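Side-chain contacts in cyclopenase asqI (Emericella nidulans, PDB 5YY3), which catalyses, as a zinc-dependent lyase of the tyrosinase family, the conversion of 4'-methoxycyclopenin into 4'-methoxyviridicatin during aspoquinolone biosynthesis in this fungus: residues 251-255 and 256-260; 383-386 and 387-391; 621-624 and 625-629. All blocks are in the same frame, centred on the assembly; numbering follows the deposited sequence.

Contact 1 (251-255 and 256-260); sequences YAPIS and SLIEH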
ATOM      1  N   TYR A 251      13.826 -11.371   9.516  1.00 27.82           N
ATOM      2  CA  TYR A 251      14.039 -10.373  10.537  1.00 26.72           C
ATOM      3  C   TYR A 251      15.476  -9.915  10.561  1.00 27.87           C
ATOM      4  O   TYR A 251      16.395 -10.728  10.447  1.00 27.51           O
ATOM      5  CB  TYR A 251      13.634 -10.937  11.909  1.00 25.23           C
ATOM      6  CG  TYR A 251      14.140 -10.138  13.085  1.00 23.56           C
ATOM      7  CD1 TYR A 251      13.616  -8.886  13.365  1.00 19.98           C
ATOM      8  CD2 TYR A 251      15.127 -10.641  13.923  1.00 21.12           C
ATOM      9  CE1 TYR A 251      14.055  -8.154  14.440  1.00 20.29           C
ATOM     10  CE2 TYR A 251      15.576  -9.909  15.013  1.00 19.89           C
ATOM     11  CZ  TYR A 251      15.030  -8.664  15.260  1.00 23.18           C
ATOM     12  OH  TYR A 251      15.459  -7.905  16.319  1.00 24.21           O
ATOM     13  N   ALA A 252      15.671  -8.616  10.739  1.00 24.16           N
ATOM     14  CA  ALA A 252      17.006  -8.081  10.921  1.00 27.91           C
ATOM     15  C   ALA A 252      17.029  -7.139  12.114  1.00 25.23           C
ATOM     16  O   ALA A 252      16.278  -6.165  12.137  1.00 29.47           O
ATOM     17  CB  ALA A 252      17.456  -7.359   9.658  1.00 32.15           C
ATOM     18  N   PRO A 253      17.896  -7.411  13.106  1.00 29.13           N
ATOM     19  CA  PRO A 253      17.980  -6.521  14.274  1.00 33.91           C
ATOM     20  C   PRO A 253      18.294  -5.082  13.835  1.00 34.75           C
ATOM     21  O   PRO A 253      18.888  -4.934  12.762  1.00 32.81           O
ATOM     22  CB  PRO A 253      19.128  -7.127  15.102  1.00 29.20           C
ATOM     23  CG  PRO A 253      19.288  -8.508  14.611  1.00 27.81           C
ATOM     24  CD  PRO A 253      18.876  -8.504  13.171  1.00 26.60           C
ATOM     25  N   ILE A 254      17.897  -4.062  14.602  1.00 33.20           N
ATOM     26  CA  ILE A 254      18.221  -2.686  14.199  1.00 36.78           C
ATOM     27  C   ILE A 254      19.716  -2.534  14.068  1.00 43.31           C
ATOM     28  O   ILE A 254      20.478  -3.035  14.906  1.00 43.12           O
ATOM     29  CB  ILE A 254      17.760  -1.600  15.167  1.00 38.04           C
ATOM     30  CG1 ILE A 254      16.607  -2.060  16.021  1.00 35.70           C
ATOM     31  CG2 ILE A 254      17.402  -0.324  14.399  1.00 38.60           C
ATOM     32  CD1 ILE A 254      16.143  -0.949  16.848  1.00 39.22           C
ATOM     33  N   SER A 255      20.113  -1.804  13.030  1.00 39.10           N
ATOM     34  CA  SER A 255      21.464  -1.871  12.491  1.00 42.82           C
ATOM     35  C   SER A 255      22.552  -1.798  13.566  1.00 39.47           C
ATOM     36  O   SER A 255      23.587  -2.436  13.447  1.00 45.07           O
ATOM     37  CB  SER A 255      21.636  -0.758  11.475  1.00 38.67           C
ATOM     38  OG  SER A 255      20.383  -0.523  10.847  1.00 34.83           O
ATOM     39  N   SER A 256      22.303  -1.057  14.631  1.00 33.15           N
ATOM     40  CA  SER A 256      23.302  -0.924  15.682  1.00 35.98           C
ATOM     41  C   SER A 256      23.582  -2.277  16.364  1.00 40.47           C
ATOM     42  O   SER A 256      24.690  -2.523  16.828  1.00 44.75           O
ATOM     43  CB  SER A 256      22.847   0.135  16.695  1.00 40.00           C
ATOM     44  OG  SER A 256      22.239   1.257  16.037  1.00 32.24           O
ATOM     45  N   LEU A 257      22.588  -3.167  16.378  1.00 36.24           N
ATOM     46  CA  LEU A 257      22.679  -4.459  17.060  1.00 33.09           C
ATOM     47  C   LEU A 257      23.187  -5.574  16.159  1.00 33.50           C
ATOM     48  O   LEU A 257      23.514  -6.661  16.641  1.00 30.96           O
ATOM     49  CB  LEU A 257      21.311  -4.876  17.614  1.00 33.39           C
ATOM     50  CG  LEU A 257      20.645  -4.042  18.709  1.00 28.52           C
ATOM     51  CD1 LEU A 257      19.259  -4.587  18.992  1.00 26.56           C
ATOM     52  CD2 LEU A 257      21.477  -4.044  19.969  1.00 30.46           C
ATOM     53  N   ILE A 258      23.236  -5.317  14.852  1.00 32.31           N
ATOM     54  CA  ILE A 258      23.572  -6.360  13.886  1.00 38.80           C
ATOM     55  C   ILE A 258      25.025  -6.820  14.065  1.00 35.17           C
ATOM     56  O   ILE A 258      25.402  -7.928  13.673  1.00 32.80           O
ATOM     57  CB  ILE A 258      23.335  -5.883  12.433  1.00 37.05           C
ATOM     58  CG1 ILE A 258      23.290  -7.072  11.473  1.00 34.19           C
ATOM     59  CG2 ILE A 258      24.404  -4.917  11.998  1.00 38.62           C
ATOM     60  CD1 ILE A 258      21.992  -7.816  11.504  1.00 32.04           C
ATOM     61  N   GLU A 259      25.829  -5.961  14.683  1.00 37.12           N
ATOM     62  CA  GLU A 259      27.215  -6.276  14.988  1.00 37.84           C
ATOM     63  C   GLU A 259      27.347  -7.502  15.882  1.00 37.55           C
ATOM     64  O   GLU A 259      28.256  -8.311  15.703  1.00 39.72           O
ATOM     65  CB  GLU A 259      27.884  -5.086  15.669  1.00 40.05           C
ATOM     66  CG  GLU A 259      28.501  -4.083  14.720  1.00 47.35           C
ATOM     67  CD  GLU A 259      29.286  -3.018  15.459  1.00 58.47           C
ATOM     68  OE1 GLU A 259      30.166  -3.390  16.273  1.00 60.32           O
ATOM     69  OE2 GLU A 259      29.022  -1.816  15.227  1.00 60.79           O
ATOM     70  N   HIS A 260      26.435  -7.632  16.844  1.00 36.70           N
ATOM     71  CA  HIS A 260      26.579  -8.609  17.921  1.00 35.22           C
ATOM     72  C   HIS A 260      25.777  -9.865  17.688  1.00 34.25           C
ATOM     73  O   HIS A 260      26.137 -10.916  18.200  1.00 38.24           O
ATOM     74  CB  HIS A 260      26.181  -7.996  19.263  1.00 31.97           C
ATOM     75  CG  HIS A 260      26.853  -6.696  19.549  1.00 36.31           C
ATOM     76  ND1 HIS A 260      28.060  -6.610  20.206  1.00 34.02           N
ATOM     77  CD2 HIS A 260      26.467  -5.413  19.305  1.00 36.83           C
ATOM     78  CE1 HIS A 260      28.410  -5.341  20.326  1.00 37.03           C
ATOM     79  NE2 HIS A 260      27.450  -4.595  19.796  1.00 37.72           N
TER

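Contact 2 (383-386 and 387-391); sequences SNFG and APRDP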
ATOM      1  N   SER A 383      23.542 -14.910  23.366  1.00 34.05           N
ATOM      2  CA  SER A 383      22.942 -14.205  24.473  1.00 26.71           C
ATOM      3  C   SER A 383      21.425 -14.225  24.403  1.00 31.02           C
ATOM      4  O   SER A 383      20.837 -14.019  23.340  1.00 35.22           O
ATOM      5  CB  SER A 383      23.439 -12.764  24.493  1.00 29.21           C
ATOM      6  OG  SER A 383      22.701 -11.995  25.424  1.00 37.21           O
ATOM      7  N   ASN A 384      20.791 -14.491  25.538  1.00 34.08           N
ATOM      8  CA  ASN A 384      19.371 -14.227  25.660  1.00 34.38           C
ATOM      9  C   ASN A 384      19.188 -12.723  25.686  1.00 38.12           C
ATOM     10  O   ASN A 384      19.207 -12.100  26.748  1.00 40.57           O
ATOM     11  CB  ASN A 384      18.776 -14.850  26.917  1.00 33.01           C
ATOM     12  CG  ASN A 384      17.284 -14.584  27.043  1.00 44.16           C
ATOM     13  OD1 ASN A 384      16.651 -14.077  26.107  1.00 47.45           O
ATOM     14  ND2 ASN A 384      16.705 -14.929  28.204  1.00 49.04           N
ATOM     15  N   PHE A 385      19.020 -12.149  24.507  1.00 32.60           N
ATOM     16  CA  PHE A 385      18.934 -10.711  24.368  1.00 31.53           C
ATOM     17  C   PHE A 385      17.932 -10.384  23.279  1.00 32.49           C
ATOM     18  O   PHE A 385      17.961 -10.984  22.199  1.00 29.45           O
ATOM     19  CB  PHE A 385      20.309 -10.124  24.038  1.00 32.82           C
ATOM     20  CG  PHE A 385      20.325  -8.627  23.866  1.00 27.84           C
ATOM     21  CD1 PHE A 385      19.920  -8.038  22.670  1.00 25.73           C
ATOM     22  CD2 PHE A 385      20.781  -7.812  24.890  1.00 22.87           C
ATOM     23  CE1 PHE A 385      19.943  -6.663  22.503  1.00 24.49           C
ATOM     24  CE2 PHE A 385      20.817  -6.436  24.739  1.00 28.61           C
ATOM     25  CZ  PHE A 385      20.393  -5.855  23.538  1.00 30.16           C
ATOM     26  N   GLY A 386      17.042  -9.446  23.577  1.00 27.65           N
ATOM     27  CA  GLY A 386      16.228  -8.813  22.556  1.00 26.13           C
ATOM     28  C   GLY A 386      15.106  -9.651  21.995  1.00 26.33           C
ATOM     29  O   GLY A 386      14.653  -9.400  20.879  1.00 26.26           O
ATOM     30  N   ALA A 387      14.658 -10.649  22.754  1.00 25.60           N
ATOM     31  CA  ALA A 387      13.536 -11.472  22.314  1.00 24.88           C
ATOM     32  C   ALA A 387      12.290 -10.647  21.909  1.00 28.08           C
ATOM     33  O   ALA A 387      11.727 -10.894  20.830  1.00 25.09           O
ATOM     34  CB  ALA A 387      13.172 -12.479  23.391  1.00 27.22           C
ATOM     35  N   PRO A 388      11.852  -9.672  22.751  1.00 26.50           N
ATOM     36  CA  PRO A 388      10.675  -8.890  22.337  1.00 24.73           C
ATOM     37  C   PRO A 388      10.831  -8.172  20.992  1.00 21.78           C
ATOM     38  O   PRO A 388       9.822  -7.829  20.374  1.00 24.09           O
ATOM     39  CB  PRO A 388      10.514  -7.856  23.466  1.00 24.76           C
ATOM     40  CG  PRO A 388      11.145  -8.481  24.643  1.00 27.05           C
ATOM     41  CD  PRO A 388      12.285  -9.314  24.118  1.00 23.82           C
ATOM     42  N   ARG A 389      12.061  -7.958  20.540  1.00 22.05           N
ATOM     43  CA  ARG A 389      12.279  -7.241  19.290  1.00 21.65           C
ATOM     44  C   ARG A 389      11.891  -8.089  18.081  1.00 23.49           C
ATOM     45  O   ARG A 389      11.490  -7.568  17.040  1.00 25.50           O
ATOM     46  CB  ARG A 389      13.741  -6.822  19.150  1.00 23.07           C
ATOM     47  CG  ARG A 389      14.359  -6.164  20.362  1.00 24.09           C
ATOM     48  CD  ARG A 389      15.835  -5.885  20.106  1.00 21.31           C
ATOM     49  NE  ARG A 389      16.393  -5.148  21.227  1.00 26.47           N
ATOM     50  CZ  ARG A 389      16.368  -3.823  21.335  1.00 25.55           C
ATOM     51  NH1 ARG A 389      15.835  -3.092  20.369  1.00 25.46           N
ATOM     52  NH2 ARG A 389      16.883  -3.226  22.405  1.00 26.10           N
ATOM     53  N   ASP A 390      12.019  -9.402  18.233  1.00 26.97           N
ATOM     54  CA  ASP A 390      11.893 -10.353  17.127  1.00 25.31           C
ATOM     55  C   ASP A 390      10.449 -10.862  16.951  1.00 24.60           C
ATOM     56  O   ASP A 390       9.852 -11.370  17.899  1.00 25.03           O
ATOM     57  CB  ASP A 390      12.847 -11.515  17.395  1.00 24.17           C
ATOM     58  CG  ASP A 390      13.083 -12.392  16.181  1.00 25.02           C
ATOM     59  OD1 ASP A 390      12.183 -12.483  15.312  1.00 24.01           O
ATOM     60  OD2 ASP A 390      14.175 -13.011  16.126  1.00 22.91           O
ATOM     61  N   PRO A 391       9.881 -10.720  15.741  1.00 23.83           N
ATOM     62  CA  PRO A 391       8.495 -11.170  15.537  1.00 21.25           C
ATOM     63  C   PRO A 391       8.303 -12.673  15.731  1.00 25.29           C
ATOM     64  O   PRO A 391       7.178 -13.090  16.038  1.00 24.73           O
ATOM     65  CB  PRO A 391       8.204 -10.780  14.081  1.00 23.92           C
ATOM     66  CG  PRO A 391       9.150  -9.666  13.793  1.00 23.13           C
ATOM     67  CD  PRO A 391      10.418 -10.047  14.542  1.00 25.04           C
TER

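Contact 3 (621-624 and 625-629); sequences ASIR and TIISN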
ATOM      1  N   ALA A 621     -26.034 -14.538  25.334  1.00 28.47           N
ATOM      2  CA  ALA A 621     -25.052 -13.992  26.271  1.00 28.90           C
ATOM      3  C   ALA A 621     -23.656 -13.886  25.662  1.00 25.24           C
ATOM      4  O   ALA A 621     -23.180 -14.790  24.959  1.00 29.13           O
ATOM      5  CB  ALA A 621     -25.009 -14.819  27.527  1.00 24.86           C
ATOM      6  N   SER A 622     -23.020 -12.753  25.926  1.00 25.21           N
ATOM      7  CA  SER A 622     -21.619 -12.547  25.597  1.00 27.56           C
ATOM      8  C   SER A 622     -21.003 -11.710  26.714  1.00 26.34           C
ATOM      9  O   SER A 622     -21.695 -11.325  27.657  1.00 25.22           O
ATOM     10  CB  SER A 622     -21.462 -11.859  24.241  1.00 25.28           C
ATOM     11  OG  SER A 622     -22.053 -10.568  24.258  1.00 31.47           O
ATOM     12  N   ILE A 623     -19.703 -11.450  26.621  1.00 24.31           N
ATOM     13  CA  ILE A 623     -19.050 -10.559  27.562  1.00 21.86           C
ATOM     14  C   ILE A 623     -19.725  -9.193  27.469  1.00 29.64           C
ATOM     15  O   ILE A 623     -19.971  -8.528  28.487  1.00 26.97           O
ATOM     16  CB  ILE A 623     -17.528 -10.457  27.287  1.00 21.14           C
ATOM     17  CG1 ILE A 623     -16.849 -11.784  27.647  1.00 22.13           C
ATOM     18  CG2 ILE A 623     -16.897  -9.325  28.080  1.00 18.74           C
ATOM     19  CD1 ILE A 623     -15.351 -11.811  27.391  1.00 18.41           C
ATOM     20  N   ARG A 624     -20.069  -8.800  26.244  1.00 31.31           N
ATOM     21  CA  ARG A 624     -20.678  -7.502  26.016  1.00 29.27           C
ATOM     22  C   ARG A 624     -22.027  -7.353  26.712  1.00 27.68           C
ATOM     23  O   ARG A 624     -22.300  -6.298  27.283  1.00 27.30           O
ATOM     24  CB  ARG A 624     -20.853  -7.239  24.529  1.00 31.08           C
ATOM     25  CG  ARG A 624     -21.367  -5.843  24.260  1.00 40.04           C
ATOM     26  CD  ARG A 624     -22.131  -5.782  22.955  1.00 43.11           C
ATOM     27  NE  ARG A 624     -21.417  -6.443  21.868  1.00 51.55           N
ATOM     28  CZ  ARG A 624     -20.680  -5.800  20.966  1.00 59.22           C
ATOM     29  NH1 ARG A 624     -20.543  -4.473  21.033  1.00 56.60           N
ATOM     30  NH2 ARG A 624     -20.064  -6.485  20.009  1.00 51.71           N
ATOM     31  N   THR A 625     -22.865  -8.392  26.676  1.00 28.14           N
ATOM     32  CA  THR A 625     -24.190  -8.291  27.294  1.00 26.26           C
ATOM     33  C   THR A 625     -24.065  -8.203  28.816  1.00 29.70           C
ATOM     34  O   THR A 625     -24.736  -7.387  29.456  1.00 30.04           O
ATOM     35  CB  THR A 625     -25.118  -9.470  26.929  1.00 27.69           C
ATOM     36  OG1 THR A 625     -24.456 -10.714  27.202  1.00 28.72           O
ATOM     37  CG2 THR A 625     -25.509  -9.425  25.460  1.00 28.63           C
ATOM     38  N   ILE A 626     -23.181  -9.017  29.384  1.00 24.49           N
ATOM     39  CA  ILE A 626     -23.015  -9.082  30.830  1.00 26.64           C
ATOM     40  C   ILE A 626     -22.486  -7.773  31.381  1.00 25.50           C
ATOM     41  O   ILE A 626     -22.978  -7.268  32.384  1.00 27.69           O
ATOM     42  CB  ILE A 626     -22.072 -10.238  31.229  1.00 27.59           C
ATOM     43  CG1 ILE A 626     -22.806 -11.576  31.079  1.00 28.35           C
ATOM     44  CG2 ILE A 626     -21.548 -10.057  32.652  1.00 22.55           C
ATOM     45  CD1 ILE A 626     -21.892 -12.771  31.196  1.00 30.30           C
ATOM     46  N   ILE A 627     -21.502  -7.198  30.706  1.00 23.28           N
ATOM     47  CA  ILE A 627     -20.877  -6.017  31.251  1.00 25.95           C
ATOM     48  C   ILE A 627     -21.702  -4.774  30.909  1.00 30.64           C
ATOM     49  O   ILE A 627     -21.352  -3.661  31.299  1.00 31.31           O
ATOM     50  CB  ILE A 627     -19.422  -5.871  30.758  1.00 28.33           C
ATOM     51  CG1 ILE A 627     -19.358  -5.502  29.271  1.00 28.18           C
ATOM     52  CG2 ILE A 627     -18.636  -7.149  31.046  1.00 24.91           C
ATOM     53  CD1 ILE A 627     -17.979  -5.131  28.829  1.00 20.75           C
ATOM     54  N   SER A 628     -22.802  -4.977  30.189  1.00 30.47           N
ATOM     55  CA  SER A 628     -23.764  -3.903  29.942  1.00 32.40           C
ATOM     56  C   SER A 628     -25.022  -4.081  30.791  1.00 32.27           C
ATOM     57  O   SER A 628     -26.001  -3.351  30.641  1.00 34.57           O
ATOM     58  CB  SER A 628     -24.152  -3.859  28.466  1.00 26.83           C
ATOM     59  OG  SER A 628     -23.045  -3.495  27.684  1.00 39.80           O
ATOM     60  N   ASN A 629     -25.012  -5.077  31.663  1.00 30.24           N
ATOM     61  CA  ASN A 629     -26.201  -5.375  32.445  1.00 32.48           C
ATOM     62  C   ASN A 629     -26.066  -4.862  33.873  1.00 30.19           C
ATOM     63  O   ASN A 629     -25.710  -5.616  34.791  1.00 33.70           O
ATOM     64  CB  ASN A 629     -26.487  -6.873  32.439  1.00 30.24           C
ATOM     65  CG  ASN A 629     -27.920  -7.188  32.826  1.00 36.09           C
ATOM     66  OD1 ASN A 629     -28.530  -6.483  33.634  1.00 35.57           O
ATOM     67  ND2 ASN A 629     -28.467  -8.252  32.248  1.00 35.37           N
TER

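Contact 1 (251-255 and 256-260)
The carbonyl oxygen I254 O receives the backbone N-H of L257 in a short bond of 2.6 Å from I254 O to L257 N. The approach is nearly straight at the hydrogen (161°), and the donor lies in the carbonyl plane. L257 CB lies beside the same oxygen, 3.4 Å from I254 O. One residue further on, I258 N reaches S255 O at 3.2 Å, but here the donor stands well above the carbonyl plane, 71° out of it. S255 O is hemmed in by the branched side chain of I258, whose methyl CG2 packs tightly against it, with S255 O and I258 CG2 3.0 Å apart. Each bond links residues three positions apart, and L257 O accepts H260 N in the same fashion, so 254-260 forms a run of overlapping turns; from S256 on the backbone angles are helical, without the regular bonding of an alpha helix. The run lies in the loop between helices 210-231 and 288-304 of the hemocyanin-type domain. On the apolar side, P253 fits against the turn by two of its ring carbons. I258 CG1 points anti to its own backbone N (chi1 -163°), which carries CD1 to the proline ring, with P253 CD and I258 CD1 3.6 Å apart. These two side chains cross at about a right angle, while the base of L257 rests on the other contact point, P253 CB lying 4.0 Å from L257 CB. The polar ends turn to other loops: S255 OG bonds to the carbonyl of G159, and the E259 carboxylate to the backbone N of K150 and the hydroxyl of T149. A252 packs against F649, and S255 against P450, of the second subunit.

Contact 2 (383-386 and 387-391)
G386 O and the R389 side chain form the dense part of this turn. The backbone N of R389 donates to G386 O at 3.0 Å, a somewhat bent bond (143°) whose donor sits above the carbonyl plane. Aliphatic carbons of the same arginine crowd the acceptor: R389 CB lies 3.2 Å from G386 O, and CG follows at nearly the same range. With CG set opposite its own carbonyl carbon (chi1 -47°) and the chain stretched out as far as NE, the arginine passes back alongside the glycine. G386 CA then meets the guanidinium at its edge, near its plane, with R389 NE 3.9 Å from G386 CA. G386 has a positive phi, a conformation that favours glycine, at the bend where these groups meet. The side formed by F385 is looser. Its ring is nearly parallel to the guanidinium, the planes being 9° apart, yet the approach is oblique, and the nearest pair, F385 CE1 and R389 NE, is 4.1 Å apart. F385 is partly exposed, and its ring also meets those of H144 and F146. R389, by contrast, is buried, and its NH1 forms a salt bridge with D178 and a hydrogen bond to the carbonyl of M456, which fixes the far end of the chain. After the bend, residues 387-389 make a 3-10 turn, and D390 N returns to A387 O at 3.0 Å. D390 OD1 caps C392 N and also receives the hydroxyl of Y264. The whole is thus a 3-10 turn running into the N-cap of helix 391-410, placed beside the zinc site: P388 packs on the zinc ligand H186, within the hemocyanin-type domain of the tyrosinase family.

Contact 3 (621-624 and 625-629)
T625 and S622 grip each other across the first turn of helix 623-626. From its CB, which stands 4.0 Å from S622 O, the threonine divides into two branches. With chi1 at 52°, OG1 is flanked by the main-chain N and C of its own residue and turns back toward the start of the helix, and there it accepts the N-H of S622 at 2.8 Å from S622 N to T625 OG1. That bond is essentially straight, at 178°. The other branch, the methyl CG2, lies beside the serine hydroxyl, 3.8 Å from S622 OG. In return S622 OG accepts T625 N in a weak bond of 3.4 Å, and the reciprocal pair makes a capping box with S622 as N-cap. Two backbone N-H groups near the start of the helix thus find side-chain acceptors. I626 N bonds to S622 O, and I627 N to I623 O at 3.0 Å, while the side chains of I623 and I627 meet through their CG2 methyls. At the far end S628 OG gives its hydrogen to R624 O, with donor and acceptor 2.9 Å apart, arriving nearly along the C=O axis. There the chain leaves the helix in a type I beta turn from I626 to N629. The short helix lies against helix 611-614, where I623 and I626 both pack on L613. N502 OD1, from a neighbouring loop, accepts the backbone N-H of R624, and I627 O bonds to S638 OG of strand 636-644 in the beta sheet.

Following the chain from its N terminus, the three contacts come in series, and because each is a local turn, none nests within or crosses another. Contact 1 closes a bend in the loop between helices 210-231 and 288-304; contact 2 closes the turn before helix 391-410. Their centres are 11 Å apart and they touch: the Y251 ring packs on D390 and P391, and L257 on R389, tying the two loops together within the hemocyanin-type domain. Contact 3, a capped short helix before strand 636-644, lies on the opposite side of the chain's centre, its nearest atoms about 25 Å from those of contact 2.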